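Local coordinates for B-agarase (PDB 5Z6P), which is a glycoside hydrolase of family 50 that acts as an agarase, probably cleaving beta-galactosidic linkages of agarose, at residues A[531-534]-A[539-542]. Residues are numbered along the deposited sequence; the frame is centred on the assembly and turned at random.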
ATOM      1  N   ARG A 531       3.137  29.183 -11.726  1.00 18.29           N
ATOM      2  CA  ARG A 531       4.569  29.442 -11.825  1.00 16.17           C
ATOM      3  C   ARG A 531       4.979  30.242 -13.065  1.00 19.57           C
ATOM      4  O   ARG A 531       4.225  30.357 -14.039  1.00 15.54           O
ATOM      5  CB  ARG A 531       5.325  28.119 -11.783  1.00 15.73           C
ATOM      6  CG  ARG A 531       5.140  27.379 -10.457  1.00 18.06           C
ATOM      7  CD  ARG A 531       5.789  26.028 -10.474  1.00 19.23           C
ATOM      8  NE  ARG A 531       7.225  26.090 -10.727  1.00 18.72           N
ATOM      9  CZ  ARG A 531       7.972  25.011 -10.920  1.00 17.47           C
ATOM     10  NH1 ARG A 531       7.402  23.822 -10.900  1.00 18.90           N
ATOM     11  NH2 ARG A 531       9.273  25.111 -11.142  1.00 18.44           N
ATOM     12  N   SER A 532       6.178  30.808 -13.024  1.00 19.44           N
ATOM     13  CA  SER A 532       6.694  31.533 -14.174  1.00 19.66           C
ATOM     14  C   SER A 532       7.370  30.595 -15.188  1.00 17.99           C
ATOM     15  O   SER A 532       8.107  29.681 -14.830  1.00 17.41           O
ATOM     16  CB  SER A 532       7.667  32.617 -13.715  1.00 23.23           C
ATOM     17  OG  SER A 532       8.574  32.088 -12.771  1.00 28.56           O
ATOM     18  N   ALA A 533       7.129  30.825 -16.469  1.00 19.70           N
ATOM     19  CA  ALA A 533       7.703  29.942 -17.483  1.00 17.62           C
ATOM     20  C   ALA A 533       9.239  30.053 -17.603  1.00 16.53           C
ATOM     21  O   ALA A 533       9.867  29.161 -18.154  1.00 17.00           O
ATOM     22  CB  ALA A 533       7.035  30.198 -18.854  1.00 13.81           C
ATOM     23  N   ASP A 534       9.859  31.107 -17.072  1.00 18.55           N
ATOM     24  CA  ASP A 534      11.298  31.283 -17.324  1.00 20.21           C
ATOM     25  C   ASP A 534      12.176  30.173 -16.741  1.00 21.14           C
ATOM     26  O   ASP A 534      13.191  29.824 -17.328  1.00 20.20           O
ATOM     27  CB  ASP A 534      11.807  32.653 -16.835  1.00 26.17           C
ATOM     28  CG  ASP A 534      11.291  33.036 -15.479  1.00 24.70           C
ATOM     29  OD1 ASP A 534      10.908  32.145 -14.707  1.00 28.48           O
ATOM     30  OD2 ASP A 534      11.280  34.254 -15.185  1.00 33.20           O
ATOM     31  N   LYS A 539       5.586  24.622 -17.660  1.00 13.09           N
ATOM     32  CA  LYS A 539       4.762  25.824 -17.780  1.00 13.17           C
ATOM     33  C   LYS A 539       4.844  26.411 -19.196  1.00 13.61           C
ATOM     34  O   LYS A 539       3.824  26.796 -19.763  1.00 13.46           O
ATOM     35  CB  LYS A 539       5.175  26.883 -16.745  1.00 15.32           C
ATOM     36  CG  LYS A 539       4.441  28.208 -16.884  1.00 11.15           C
ATOM     37  CD  LYS A 539       2.950  28.024 -16.813  1.00 13.59           C
ATOM     38  CE  LYS A 539       2.196  29.311 -17.078  1.00 14.83           C
ATOM     39  NZ  LYS A 539       2.300  30.300 -15.960  1.00 17.21           N
ATOM     40  N   ALA A 540       6.053  26.478 -19.758  1.00 13.65           N
ATOM     41  CA  ALA A 540       6.216  26.947 -21.143  1.00 15.88           C
ATOM     42  C   ALA A 540       5.374  26.107 -22.107  1.00 16.62           C
ATOM     43  O   ALA A 540       4.688  26.642 -22.987  1.00 15.83           O
ATOM     44  CB  ALA A 540       7.661  26.913 -21.555  1.00 11.99           C
ATOM     45  N   VAL A 541       5.440  24.787 -21.931  1.00 14.07           N
ATOM     46  CA  VAL A 541       4.642  23.863 -22.721  1.00 13.48           C
ATOM     47  C   VAL A 541       3.148  24.154 -22.528  1.00 15.28           C
ATOM     48  O   VAL A 541       2.408  24.187 -23.500  1.00 13.58           O
ATOM     49  CB  VAL A 541       4.931  22.381 -22.353  1.00 13.73           C
ATOM     50  CG1 VAL A 541       3.949  21.444 -23.058  1.00 17.29           C
ATOM     51  CG2 VAL A 541       6.351  22.026 -22.716  1.00 13.29           C
ATOM     52  N   PHE A 542       2.724  24.390 -21.284  1.00 11.59           N
ATOM     53  CA  PHE A 542       1.318  24.674 -21.012  1.00 14.06           C
ATOM     54  C   PHE A 542       0.861  25.941 -21.754  1.00 12.55           C
ATOM     55  O   PHE A 542      -0.223  25.974 -22.310  1.00 15.93           O
ATOM     56  CB  PHE A 542       1.040  24.848 -19.513  1.00 11.08           C
ATOM     57  CG  PHE A 542       1.032  23.557 -18.703  1.00 14.62           C
ATOM     58  CD1 PHE A 542       1.219  22.322 -19.287  1.00 15.81           C
ATOM     59  CD2 PHE A 542       0.827  23.606 -17.335  1.00 13.13           C
ATOM     60  CE1 PHE A 542       1.199  21.148 -18.499  1.00 14.87           C
ATOM     61  CE2 PHE A 542       0.814  22.450 -16.555  1.00 15.37           C
ATOM     62  CZ  PHE A 542       1.002  21.232 -17.137  1.00 14.48           C
TER
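With CG anti to the backbone N (chi1 175°), the side chain of Lys539 sets out along the 531-534 loop; the bend at chi2 keeps CD and CE beside the carbonyl oxygen of Arg531, and the bend at chi4 (-72°) brings NZ onto it. Lys539 NZ donates to Arg531 O at 2.7 Å, meeting the oxygen almost head-on, with a C=O...N angle of 170°. The aliphatic part of the lysine packs as well: Lys539 CG lies 3.7 Å from Ala533 CA and 3.6 Å from Arg531 O, so the carbonyl oxygen rests against the methylenes as well as the charge. Two residues further along the loop, the methyl of Ala533 points at the helix. Ala533 CB touches Lys539 CG at 3.8 Å and, more loosely, Ala540 CB at 4.3 Å. The CA atoms come nearest at Ala533 and Ala540, 5.0 Å apart.

The 531-534 segment belongs to the loop between helices 523-530 and 537-550, so the contact packs this helix-loop-helix connection against the first turn of the second helix, at the surface of the protein. Lys539 NZ also donates to the carbonyls of Leu529, in the preceding helix, and Leu570, in helix 567-572, while the backbone of Ala533 is hydrogen-bonded to that of Ala571. The guanidinium of Arg531 leads away from the contact, its NH1 bound to Gln461 O. A buried lysine thus ties three pieces of chain together through main-chain oxygens, whose combined dipoles probably help to stabilise its positive charge.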